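Local atomic coordinates of PLP-Dependent L-Arginine Hydroxylase MppP (Streptomyces wadayamensis, PDB entry 6C9B), a protein that oxidises L-arginine with the help of pyridoxal 5'-phosphate, giving 4-hydroxy-2-ketoarginine and 2-ketoarginine. Residues 70-75 with 197-202; 169-174 with 203-208; 96-101 with 123-128; 105-110 with 148-153. All blocks are in the same frame, centred on the assembly; numbering follows the deposited sequence.

Interaction 1 of 4, residues 70-75 with 197-202; sequences TLLGQH and AAHYDH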
loop_
_atom_site.group_PDB
_atom_site.type_symbol
_atom_site.label_atom_id
_atom_site.label_comp_id
_atom_site.label_asym_id
_atom_site.label_seq_id
_atom_site.Cartn_x
_atom_site.Cartn_y
_atom_site.Cartn_z
ATOM N N THR B 70 23.261 1.401 -4.710
ATOM C CA THR B 70 24.629 1.152 -5.160
ATOM C C THR B 70 24.688 -0.052 -6.090
ATOM O O THR B 70 25.441 -0.048 -7.074
ATOM C CB THR B 70 25.569 0.951 -3.964
ATOM O OG1 THR B 70 25.190 -0.213 -3.237
ATOM C CG2 THR B 70 25.520 2.140 -3.054
ATOM N N LEU B 71 23.899 -1.091 -5.801
ATOM C CA LEU B 71 23.829 -2.248 -6.686
ATOM C C LEU B 71 23.586 -1.835 -8.118
ATOM O O LEU B 71 24.158 -2.419 -9.052
ATOM C CB LEU B 71 22.705 -3.184 -6.242
ATOM C CG LEU B 71 22.322 -4.328 -7.190
ATOM C CD1 LEU B 71 23.390 -5.390 -7.153
ATOM C CD2 LEU B 71 20.987 -4.944 -6.826
ATOM N N LEU B 72 22.726 -0.837 -8.316
ATOM C CA LEU B 72 22.278 -0.471 -9.651
ATOM C C LEU B 72 22.913 0.828 -10.152
ATOM O O LEU B 72 22.407 1.434 -11.104
ATOM C CB LEU B 72 20.748 -0.393 -9.672
ATOM C CG LEU B 72 20.026 -1.707 -9.303
ATOM C CD1 LEU B 72 18.513 -1.524 -9.413
ATOM C CD2 LEU B 72 20.469 -2.886 -10.180
ATOM N N GLY B 73 24.039 1.243 -9.563
ATOM C CA GLY B 73 24.856 2.298 -10.123
ATOM C C GLY B 73 24.424 3.685 -9.721
ATOM O O GLY B 73 24.958 4.667 -10.256
ATOM N N GLN B 74 23.475 3.796 -8.806
ATOM C CA GLN B 74 22.858 5.079 -8.482
ATOM C C GLN B 74 23.544 5.704 -7.274
ATOM O O GLN B 74 22.923 5.997 -6.248
ATOM C CB GLN B 74 21.364 4.892 -8.243
ATOM C CG GLN B 74 20.633 4.224 -9.378
ATOM C CD GLN B 74 20.950 4.861 -10.714
ATOM O OE1 GLN B 74 20.609 6.017 -10.967
ATOM N NE2 GLN B 74 21.633 4.131 -11.557
ATOM N N HIS B 75 24.850 5.944 -7.441
ATOM C CA HIS B 75 25.697 6.348 -6.319
ATOM C C HIS B 75 25.357 7.733 -5.784
ATOM O O HIS B 75 25.557 7.989 -4.595
ATOM C CB HIS B 75 27.164 6.304 -6.744
ATOM C CG HIS B 75 27.568 4.991 -7.330
ATOM N ND1 HIS B 75 27.618 3.830 -6.589
ATOM C CD2 HIS B 75 27.899 4.647 -8.597
ATOM C CE1 HIS B 75 27.976 2.829 -7.374
ATOM N NE2 HIS B 75 28.155 3.298 -8.597
ATOM N N ALA B 197 22.078 -0.899 -19.253
ATOM C CA ALA B 197 22.026 0.403 -19.912
ATOM C C ALA B 197 21.346 1.448 -19.034
ATOM O O ALA B 197 21.515 2.650 -19.268
ATOM C CB ALA B 197 21.284 0.297 -21.247
ATOM N N ALA B 198 20.580 1.021 -18.036
ATOM C CA ALA B 198 19.936 1.934 -17.108
ATOM C C ALA B 198 20.710 2.097 -15.813
ATOM O O ALA B 198 20.155 2.632 -14.846
ATOM C CB ALA B 198 18.511 1.456 -16.794
ATOM N N HIS B 199 21.966 1.635 -15.756
ATOM C CA HIS B 199 22.732 1.684 -14.516
ATOM C C HIS B 199 23.725 2.829 -14.479
ATOM O O HIS B 199 24.483 2.936 -13.514
ATOM C CB HIS B 199 23.461 0.366 -14.279
ATOM C CG HIS B 199 22.535 -0.795 -14.092
ATOM N ND1 HIS B 199 22.984 -2.081 -13.866
ATOM C CD2 HIS B 199 21.181 -0.861 -14.126
ATOM C CE1 HIS B 199 21.938 -2.889 -13.782
ATOM N NE2 HIS B 199 20.835 -2.171 -13.924
ATOM N N TYR B 200 23.728 3.707 -15.476
ATOM C CA TYR B 200 24.422 4.968 -15.296
ATOM C C TYR B 200 23.704 5.767 -14.214
ATOM O O TYR B 200 22.520 5.551 -13.942
ATOM C CB TYR B 200 24.487 5.735 -16.609
ATOM C CG TYR B 200 23.167 6.254 -17.126
ATOM C CD1 TYR B 200 22.663 7.474 -16.675
ATOM C CD2 TYR B 200 22.430 5.552 -18.077
ATOM C CE1 TYR B 200 21.472 7.981 -17.164
ATOM C CE2 TYR B 200 21.213 6.049 -18.560
ATOM C CZ TYR B 200 20.752 7.262 -18.076
ATOM O OH TYR B 200 19.589 7.812 -18.537
ATOM N N ASP B 201 24.436 6.666 -13.562
ATOM C CA ASP B 201 23.920 7.341 -12.366
ATOM C C ASP B 201 22.900 8.405 -12.778
ATOM O O ASP B 201 23.262 9.467 -13.288
ATOM C CB ASP B 201 25.078 7.961 -11.589
ATOM C CG ASP B 201 24.660 8.479 -10.231
ATOM O OD1 ASP B 201 23.457 8.760 -10.033
ATOM O OD2 ASP B 201 25.537 8.577 -9.343
ATOM N N HIS B 202 21.610 8.112 -12.582
ATOM C CA HIS B 202 20.541 9.040 -12.970
ATOM C C HIS B 202 20.484 10.249 -12.055
ATOM O O HIS B 202 20.131 11.354 -12.489
ATOM C CB HIS B 202 19.176 8.336 -12.923
ATOM C CG HIS B 202 18.955 7.345 -14.025
ATOM N ND1 HIS B 202 19.935 6.479 -14.460
ATOM C CD2 HIS B 202 17.847 7.058 -14.753
ATOM C CE1 HIS B 202 19.455 5.733 -15.438
ATOM N NE2 HIS B 202 18.191 6.062 -15.638
HETATM O O HOH W 1 26.826 4.301 -12.302
#
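The carboxamide of Q74 stands nearly upright against the imidazole of H202, their planes 77° apart, and plugs into the backbone of 200-202 with both ends. OE1 accepts the backbone N of H202 at 2.8 Å, while NE2 donates to Y200 O at 2.9 Å and, with its second hydrogen, to L72 O at 2.8 Å. An amide end suits the place because it carries a donor and an acceptor side by side; a bend at chi2 (-49°) swings CD back toward the other loop. Y200 O takes a second bond from H202 ND1, at 2.8 Å, the two donors arriving from opposite faces of its carbonyl plane.

G73 is the C-prime residue of a Schellman motif closing helix 57-71. Glycine suits its positive phi and lets its CA lie 3.5 Å from H199 O; a water also joins G73 O to H199 O. D201 is the N-cap of helix 202-209: its OD1 caps A204 N and its OD2 binds G76 N, one carboxylate oxygen for a backbone N on each side of the contact. The H199 ring has L72 CA over one face. L72 CD2 merely touches H199 NE2, at 3.8 Å; the hydrogen bond of that nitrogen goes to R192 O.

Interaction 2 of 4, residues 169-174 with 203-208; sequences ERLRRL and YAVLQE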
loop_
_atom_site.group_PDB
_atom_site.type_symbol
_atom_site.label_atom_id
_atom_site.label_comp_id
_atom_site.label_asym_id
_atom_site.label_seq_id
_atom_site.Cartn_x
_atom_site.Cartn_y
_atom_site.Cartn_z
ATOM N N GLU B 169 22.372 10.602 -22.454
ATOM C CA GLU B 169 22.419 11.880 -23.149
ATOM C C GLU B 169 21.019 12.458 -23.326
ATOM O O GLU B 169 20.843 13.678 -23.280
ATOM C CB GLU B 169 23.138 11.713 -24.495
ATOM C CG GLU B 169 22.500 10.684 -25.453
ATOM C CD GLU B 169 23.009 9.222 -25.325
ATOM O OE1 GLU B 169 23.607 8.820 -24.286
ATOM O OE2 GLU B 169 22.780 8.459 -26.298
ATOM N N ARG B 170 20.014 11.605 -23.489
ATOM C CA ARG B 170 18.649 12.118 -23.605
ATOM C C ARG B 170 18.070 12.474 -22.245
ATOM O O ARG B 170 17.380 13.491 -22.117
ATOM C CB ARG B 170 17.762 11.101 -24.319
ATOM C CG ARG B 170 16.285 11.501 -24.443
ATOM C CD ARG B 170 16.056 12.847 -25.122
ATOM N NE ARG B 170 16.540 12.881 -26.504
ATOM C CZ ARG B 170 16.724 14.002 -27.207
ATOM N NH1 ARG B 170 16.461 15.186 -26.675
ATOM N NH2 ARG B 170 17.166 13.937 -28.448
ATOM N N LEU B 171 18.352 11.674 -21.205
ATOM C CA LEU B 171 17.948 12.098 -19.863
ATOM C C LEU B 171 18.528 13.462 -19.555
ATOM O O LEU B 171 17.827 14.341 -19.032
ATOM C CB LEU B 171 18.396 11.092 -18.804
ATOM C CG LEU B 171 18.001 11.475 -17.363
ATOM C CD1 LEU B 171 16.489 11.528 -17.165
ATOM C CD2 LEU B 171 18.598 10.517 -16.313
ATOM N N ARG B 172 19.796 13.664 -19.895
ATOM C CA ARG B 172 20.438 14.946 -19.612
ATOM C C ARG B 172 19.717 16.072 -20.329
ATOM O O ARG B 172 19.393 17.105 -19.727
ATOM C CB ARG B 172 21.920 14.901 -20.019
ATOM C CG ARG B 172 22.633 16.242 -19.856
ATOM C CD ARG B 172 24.129 16.114 -20.174
ATOM N NE ARG B 172 24.749 15.143 -19.274
ATOM C CZ ARG B 172 25.200 13.936 -19.621
ATOM N NH1 ARG B 172 25.716 13.150 -18.683
ATOM N NH2 ARG B 172 25.161 13.512 -20.884
ATOM N N ARG B 173 19.442 15.887 -21.622
ATOM C CA ARG B 173 18.770 16.939 -22.377
ATOM C C ARG B 173 17.359 17.191 -21.852
ATOM O O ARG B 173 16.921 18.344 -21.738
ATOM C CB ARG B 173 18.732 16.585 -23.860
ATOM C CG ARG B 173 18.088 17.666 -24.713
ATOM C CD ARG B 173 18.926 18.969 -24.709
ATOM N NE ARG B 173 18.135 20.125 -25.120
ATOM C CZ ARG B 173 18.238 21.352 -24.607
ATOM N NH1 ARG B 173 19.102 21.627 -23.628
ATOM N NH2 ARG B 173 17.453 22.314 -25.076
ATOM N N LEU B 174 16.630 16.129 -21.526
ATOM C CA LEU B 174 15.276 16.293 -21.003
ATOM C C LEU B 174 15.290 17.030 -19.664
ATOM O O LEU B 174 14.455 17.900 -19.409
ATOM C CB LEU B 174 14.639 14.912 -20.865
ATOM C CG LEU B 174 13.175 14.826 -20.473
ATOM C CD1 LEU B 174 12.286 15.545 -21.474
ATOM C CD2 LEU B 174 12.775 13.352 -20.414
ATOM N N TYR B 203 20.807 10.056 -10.786
ATOM C CA TYR B 203 20.740 11.160 -9.839
ATOM C C TYR B 203 21.815 12.195 -10.126
ATOM O O TYR B 203 21.576 13.399 -9.972
ATOM C CB TYR B 203 20.825 10.603 -8.417
ATOM C CG TYR B 203 19.635 9.724 -8.138
ATOM C CD1 TYR B 203 18.441 10.280 -7.720
ATOM C CD2 TYR B 203 19.684 8.339 -8.344
ATOM C CE1 TYR B 203 17.315 9.495 -7.489
ATOM C CE2 TYR B 203 18.554 7.548 -8.114
ATOM C CZ TYR B 203 17.374 8.154 -7.688
ATOM O OH TYR B 203 16.241 7.433 -7.455
ATOM N N ALA B 204 22.986 11.751 -10.582
ATOM C CA ALA B 204 24.023 12.691 -10.982
ATOM C C ALA B 204 23.548 13.559 -12.133
ATOM O O ALA B 204 23.743 14.778 -12.124
ATOM C CB ALA B 204 25.288 11.920 -11.355
ATOM N N VAL B 205 22.895 12.944 -13.120
ATOM C CA VAL B 205 22.350 13.697 -14.250
ATOM C C VAL B 205 21.310 14.694 -13.763
ATOM O O VAL B 205 21.346 15.882 -14.108
ATOM C CB VAL B 205 21.760 12.741 -15.303
ATOM C CG1 VAL B 205 21.124 13.536 -16.442
ATOM C CG2 VAL B 205 22.850 11.802 -15.845
ATOM N N LEU B 206 20.363 14.229 -12.956
ATOM C CA LEU B 206 19.278 15.104 -12.514
ATOM C C LEU B 206 19.794 16.265 -11.681
ATOM O O LEU B 206 19.353 17.411 -11.851
ATOM C CB LEU B 206 18.260 14.298 -11.707
ATOM C CG LEU B 206 17.498 13.274 -12.529
ATOM C CD1 LEU B 206 16.762 12.334 -11.606
ATOM C CD2 LEU B 206 16.548 13.922 -13.537
ATOM N N GLN B 207 20.716 15.988 -10.762
ATOM C CA GLN B 207 21.246 17.049 -9.915
ATOM C C GLN B 207 22.095 18.026 -10.719
ATOM O O GLN B 207 22.067 19.233 -10.457
ATOM C CB GLN B 207 22.026 16.424 -8.753
ATOM C CG GLN B 207 21.087 15.674 -7.802
ATOM C CD GLN B 207 21.756 14.605 -6.948
ATOM O OE1 GLN B 207 22.828 14.089 -7.278
ATOM N NE2 GLN B 207 21.106 14.257 -5.840
ATOM N N GLU B 208 22.881 17.534 -11.677
ATOM C CA GLU B 208 23.693 18.441 -12.487
ATOM C C GLU B 208 22.815 19.380 -13.310
ATOM O O GLU B 208 23.173 20.548 -13.537
ATOM C CB GLU B 208 24.623 17.646 -13.406
ATOM C CG GLU B 208 25.378 18.497 -14.456
ATOM C CD GLU B 208 26.137 17.660 -15.489
ATOM O OE1 GLU B 208 27.385 17.737 -15.528
ATOM O OE2 GLU B 208 25.485 16.931 -16.268
#
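NE of R172 and OE2 of E208 form a salt bridge at 3.6 Å, a long one without a hydrogen bond, so the attraction is probably mostly electrostatic. The carboxylate oxygen lies at the edge of the guanidinium, near its plane, yet the two flat groups are turned 70° against each other. R172 can serve a second acid because its charge is spread over three nitrogens: NH1 makes a salt bridge with E168, one turn back on its own helix. Next to this ion pair, V205 points at the neighbouring helix. Its CG1, anti to the backbone N (chi1 177°), comes to 3.5 Å from R172 CA and 3.9 Å from L171 CG, a compact branched residue that fits close to the helix backbone.

Helices 168-181 and 202-209 are successive crossover helices of the beta-alpha-beta units that build the large sheet, and their short segments run nearly parallel, 27° apart with axes 9.2 Å from each other at closest. Leucines fill the side toward the strands: L171 CD1 meets L206 CD2 at 4.3 Å, and both residues also pack on L185 of strand 184-188. L206 extends further to W213 and V215 of strand 212-218.

Interaction 3 of 4, residues 96-101 with 123-128; sequences ILARSL and RGNGLD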
loop_
_atom_site.group_PDB
_atom_site.type_symbol
_atom_site.label_atom_id
_atom_site.label_comp_id
_atom_site.label_asym_id
_atom_site.label_seq_id
_atom_site.Cartn_x
_atom_site.Cartn_y
_atom_site.Cartn_z
ATOM N N ILE B 96 0.778 8.860 -4.320
ATOM C CA ILE B 96 1.248 10.028 -3.578
ATOM C C ILE B 96 1.686 11.115 -4.548
ATOM O O ILE B 96 1.326 12.293 -4.394
ATOM C CB ILE B 96 2.383 9.610 -2.625
ATOM C CG1 ILE B 96 1.834 8.726 -1.506
ATOM C CG2 ILE B 96 3.076 10.826 -2.041
ATOM C CD1 ILE B 96 2.912 7.960 -0.757
ATOM N N LEU B 97 2.474 10.735 -5.562
ATOM C CA LEU B 97 2.968 11.715 -6.523
ATOM C C LEU B 97 1.812 12.337 -7.292
ATOM O O LEU B 97 1.794 13.540 -7.564
ATOM C CB LEU B 97 3.964 11.051 -7.475
ATOM C CG LEU B 97 4.494 11.907 -8.633
ATOM C CD1 LEU B 97 5.216 13.137 -8.098
ATOM C CD2 LEU B 97 5.413 11.089 -9.549
ATOM N N ALA B 98 0.866 11.519 -7.707
ATOM C CA ALA B 98 -0.226 12.032 -8.524
ATOM C C ALA B 98 -1.072 13.014 -7.722
ATOM O O ALA B 98 -1.440 14.083 -8.220
ATOM C CB ALA B 98 -1.071 10.868 -9.029
ATOM N N ARG B 99 -1.441 12.640 -6.491
ATOM C CA ARG B 99 -2.243 13.552 -5.686
ATOM C C ARG B 99 -1.445 14.810 -5.374
ATOM O O ARG B 99 -2.008 15.911 -5.352
ATOM C CB ARG B 99 -2.732 12.855 -4.413
ATOM C CG ARG B 99 -3.764 13.730 -3.668
ATOM C CD ARG B 99 -4.941 12.922 -3.182
ATOM N NE ARG B 99 -4.647 12.043 -2.062
ATOM C CZ ARG B 99 -4.420 12.461 -0.823
ATOM N NH1 ARG B 99 -4.232 11.570 0.135
ATOM N NH2 ARG B 99 -4.345 13.762 -0.547
ATOM N N SER B 100 -0.119 14.673 -5.200
ATOM C CA SER B 100 0.732 15.837 -4.950
ATOM C C SER B 100 0.801 16.748 -6.171
ATOM O O SER B 100 0.734 17.979 -6.039
ATOM C CB SER B 100 2.136 15.399 -4.573
ATOM O OG SER B 100 2.122 14.690 -3.341
ATOM N N LEU B 101 0.974 16.163 -7.358
ATOM C CA LEU B 101 0.973 16.955 -8.588
ATOM C C LEU B 101 -0.311 17.749 -8.742
ATOM O O LEU B 101 -0.282 18.889 -9.219
ATOM C CB LEU B 101 1.166 16.045 -9.801
ATOM C CG LEU B 101 2.587 15.564 -10.050
ATOM C CD1 LEU B 101 2.559 14.409 -11.047
ATOM C CD2 LEU B 101 3.443 16.700 -10.600
ATOM N N ARG B 123 -4.800 10.276 -14.082
ATOM C CA ARG B 123 -6.127 10.724 -14.478
ATOM C C ARG B 123 -7.083 10.725 -13.300
ATOM O O ARG B 123 -7.923 11.629 -13.166
ATOM C CB ARG B 123 -6.676 9.838 -15.592
ATOM C CG ARG B 123 -6.090 10.047 -16.964
ATOM C CD ARG B 123 -6.976 9.339 -18.022
ATOM N NE ARG B 123 -6.691 9.743 -19.404
ATOM C CZ ARG B 123 -6.277 8.932 -20.380
ATOM N NH1 ARG B 123 -6.085 7.630 -20.167
ATOM N NH2 ARG B 123 -6.060 9.431 -21.592
ATOM N N GLY B 124 -6.998 9.696 -12.450
ATOM C CA GLY B 124 -7.889 9.599 -11.311
ATOM C C GLY B 124 -7.724 10.733 -10.325
ATOM O O GLY B 124 -8.652 11.056 -9.591
ATOM N N ASN B 125 -6.541 11.332 -10.278
ATOM C CA ASN B 125 -6.300 12.479 -9.423
ATOM C C ASN B 125 -6.473 13.799 -10.159
ATOM O O ASN B 125 -6.074 14.843 -9.635
ATOM C CB ASN B 125 -4.904 12.360 -8.833
ATOM C CG ASN B 125 -4.864 11.383 -7.682
ATOM O OD1 ASN B 125 -5.293 11.729 -6.584
ATOM N ND2 ASN B 125 -4.414 10.179 -7.927
ATOM N N GLY B 126 -7.083 13.781 -11.333
ATOM C CA GLY B 126 -7.454 15.012 -12.016
ATOM C C GLY B 126 -6.434 15.595 -12.956
ATOM O O GLY B 126 -6.601 16.752 -13.376
ATOM N N LEU B 127 -5.387 14.856 -13.306
ATOM C CA LEU B 127 -4.385 15.336 -14.239
ATOM C C LEU B 127 -4.775 15.001 -15.680
ATOM O O LEU B 127 -5.142 13.863 -15.997
ATOM C CB LEU B 127 -3.020 14.754 -13.872
ATOM C CG LEU B 127 -2.629 15.282 -12.484
ATOM C CD1 LEU B 127 -1.667 14.446 -11.730
ATOM C CD2 LEU B 127 -2.167 16.773 -12.564
ATOM N N ASP B 128 -4.675 15.996 -16.556
ATOM C CA ASP B 128 -4.875 15.780 -17.985
ATOM C C ASP B 128 -3.583 15.238 -18.562
ATOM O O ASP B 128 -2.496 15.698 -18.205
ATOM C CB ASP B 128 -5.254 17.087 -18.671
ATOM C CG ASP B 128 -5.685 16.900 -20.129
ATOM O OD1 ASP B 128 -6.200 15.820 -20.486
ATOM O OD2 ASP B 128 -5.514 17.852 -20.915
#
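The backbones come together where helix 116-124 ends against the last turns of helix 90-101, with the CA atoms of R99 and N125 5.6 Å apart. The ending is a Schellman motif: G126 is the C-prime residue, its positive phi easily met by glycine, and G126 N bonds to R123 O while L127 N reaches back to L122 O. These turns belong to the layer of helices packed on the large sheet, and the chain then enters strand 128-133.

N125, the first residue to leave helical geometry, aims its side chain at the other helix. The two sides of its amide meet different neighbours. ND2 sits 3.6 Å from A98 CB, whose small methyl lets the chains come close, and it is hydrogen-bonded to L121 O and E95 OE1, which would fix the rotation of the amide. OD1 turns toward R99, 3.5 Å from R99 CB and 3.6 Å from R99 CD, so it rests on the aliphatic part of the arginine. The guanidinium plane is only 31° from that of the amide, but its charge is used elsewhere: R99 NE forms a salt bridge with E95 of the second subunit, placing this contact at the dimer interface. D120, a magnesium ligand in another structure of this protein, has its side chain about 9 Å from that of N125.

L127, beyond the glycine, points back at helix 90-101 and inserts one methyl: its CD1 lies 3.5 Å from A98 O and 3.8 Å from L101 CB.

Interaction 4 of 4, residues 105-110 with 148-153; sequences VDRVAL and SSVGCV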
loop_
_atom_site.group_PDB
_atom_site.type_symbol
_atom_site.label_atom_id
_atom_site.label_comp_id
_atom_site.label_asym_id
_atom_site.label_seq_id
_atom_site.Cartn_x
_atom_site.Cartn_y
_atom_site.Cartn_z
ATOM N N VAL B 105 -0.420 21.310 -10.672
ATOM C CA VAL B 105 -0.231 20.963 -12.071
ATOM C C VAL B 105 -1.578 20.559 -12.655
ATOM O O VAL B 105 -2.350 19.844 -12.009
ATOM C CB VAL B 105 0.788 19.816 -12.188
ATOM C CG1 VAL B 105 0.895 19.302 -13.609
ATOM C CG2 VAL B 105 2.126 20.292 -11.658
ATOM N N ASP B 106 -1.833 20.976 -13.890
ATOM C CA ASP B 106 -3.044 20.606 -14.618
ATOM C C ASP B 106 -2.809 19.472 -15.626
ATOM O O ASP B 106 -3.704 18.641 -15.825
ATOM C CB ASP B 106 -3.608 21.826 -15.367
ATOM C CG ASP B 106 -4.216 22.853 -14.431
ATOM O OD1 ASP B 106 -4.825 22.438 -13.428
ATOM O OD2 ASP B 106 -4.080 24.063 -14.709
ATOM N N ARG B 107 -1.645 19.431 -16.289
ATOM C CA ARG B 107 -1.398 18.503 -17.400
ATOM C C ARG B 107 -0.021 17.861 -17.249
ATOM O O ARG B 107 0.933 18.500 -16.784
ATOM C CB ARG B 107 -1.495 19.230 -18.760
ATOM C CG ARG B 107 -2.702 20.143 -18.906
ATOM C CD ARG B 107 -3.214 20.220 -20.357
ATOM N NE ARG B 107 -2.146 20.417 -21.324
ATOM C CZ ARG B 107 -2.194 20.030 -22.595
ATOM N NH1 ARG B 107 -1.162 20.268 -23.394
ATOM N NH2 ARG B 107 -3.259 19.397 -23.073
ATOM N N VAL B 108 0.080 16.590 -17.651
ATOM C CA VAL B 108 1.315 15.812 -17.557
ATOM C C VAL B 108 1.597 15.188 -18.911
ATOM O O VAL B 108 0.699 14.596 -19.516
ATOM C CB VAL B 108 1.197 14.710 -16.481
ATOM C CG1 VAL B 108 2.428 13.842 -16.393
ATOM C CG2 VAL B 108 0.887 15.324 -15.139
ATOM N N ALA B 109 2.829 15.340 -19.401
ATOM C CA ALA B 109 3.269 14.602 -20.579
ATOM C C ALA B 109 3.757 13.238 -20.111
ATOM O O ALA B 109 4.560 13.153 -19.175
ATOM C CB ALA B 109 4.366 15.374 -21.313
ATOM N N LEU B 110 3.216 12.166 -20.709
ATOM C CA LEU B 110 3.464 10.809 -20.261
ATOM C C LEU B 110 3.848 9.919 -21.433
ATOM O O LEU B 110 3.209 9.966 -22.492
ATOM C CB LEU B 110 2.227 10.223 -19.577
ATOM C CG LEU B 110 2.293 8.783 -19.111
ATOM C CD1 LEU B 110 3.360 8.557 -18.060
ATOM C CD2 LEU B 110 0.972 8.404 -18.538
ATOM N N SER B 148 5.696 24.160 -22.281
ATOM C CA SER B 148 4.979 25.284 -21.695
ATOM C C SER B 148 3.531 24.948 -21.376
ATOM O O SER B 148 2.864 25.734 -20.694
ATOM C CB SER B 148 5.029 26.493 -22.636
ATOM O OG SER B 148 4.128 26.335 -23.722
ATOM N N SER B 149 3.030 23.804 -21.835
ATOM C CA SER B 149 1.662 23.400 -21.562
ATOM C C SER B 149 1.528 22.316 -20.498
ATOM O O SER B 149 0.396 21.993 -20.132
ATOM C CB SER B 149 0.995 22.897 -22.844
ATOM O OG SER B 149 1.546 21.660 -23.246
ATOM N N VAL B 150 2.621 21.737 -19.998
ATOM C CA VAL B 150 2.512 20.712 -18.970
ATOM C C VAL B 150 3.344 21.123 -17.764
ATOM O O VAL B 150 4.290 21.906 -17.867
ATOM C CB VAL B 150 2.951 19.315 -19.462
ATOM C CG1 VAL B 150 2.104 18.876 -20.637
ATOM C CG2 VAL B 150 4.435 19.317 -19.844
ATOM N N GLY B 151 2.990 20.560 -16.613
ATOM C CA GLY B 151 3.712 20.839 -15.387
ATOM C C GLY B 151 4.686 19.744 -15.000
ATOM O O GLY B 151 5.463 19.906 -14.044
ATOM N N CYS B 152 4.621 18.618 -15.716
ATOM C CA CYS B 152 5.401 17.427 -15.404
ATOM C C CYS B 152 5.538 16.625 -16.682
ATOM O O CYS B 152 4.596 16.555 -17.475
ATOM C CB CYS B 152 4.727 16.581 -14.329
ATOM S SG CYS B 152 5.550 15.066 -13.913
ATOM N N VAL B 153 6.728 16.074 -16.874
ATOM C CA VAL B 153 7.025 15.076 -17.902
ATOM C C VAL B 153 7.353 13.803 -17.156
ATOM O O VAL B 153 8.195 13.822 -16.253
ATOM C CB VAL B 153 8.212 15.508 -18.779
ATOM C CG1 VAL B 153 8.572 14.409 -19.765
ATOM C CG2 VAL B 153 7.910 16.803 -19.527
#
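V105 lays its CG1 on the backbone of G151, 3.7 Å from G151 CA, in the place a side chain at that position would need, so the glycine and the branched valine fit as a pair. Two residues on, R107 grips S149 side-on: NE donates to S149 O at 3.2 Å and NH1 to S149 OG at 3.0 Å. Both acceptors lie in the guanidinium plane, although NE sits above the carbonyl plane of S149, 39° out of it. S149 OG is itself hydrogen-bonded to L146 O, which ties the arginine to the end of helix 144-149.

The backbones then pair. G151 N donates to R107 O at 2.9 Å and A109 N to C152 O at 2.9 Å. C152 N between them is buried with no partner in the model. Small apolar residues suit the sheet faces: V108 CG2 meets C152 CB at 4.1 Å on one, A109 CB packs on V153 on the other, and V150 adds to A109 from the loop. Such side-by-side parallel pairing, here strands 107-112 and 152-156, is typical of the central sheet in the large domain of fold-type I pyridoxal-phosphate enzymes.

From the N terminus, segment 70-75 opens interaction 1, whose loop closes only at 197-202 and encloses interactions 3 and 4. Those two cross: 96-101 is followed by 105-110, then 123-128 closes interaction 3 and 148-153 closes interaction 4. They meet where backbone bonds of D128 with D106 and V108 probably pair the start of strand 128-133 with strand 107-112. Interaction 2 starts later, at 169-174, and ends at 203-208, so it crosses interaction 1 and follows 3 and 4 in series. Interactions 1 and 2 touch through Y200 and L171, and L174 packs on V153 of interaction 4. Together they tie helices and loops to the seven-stranded sheet.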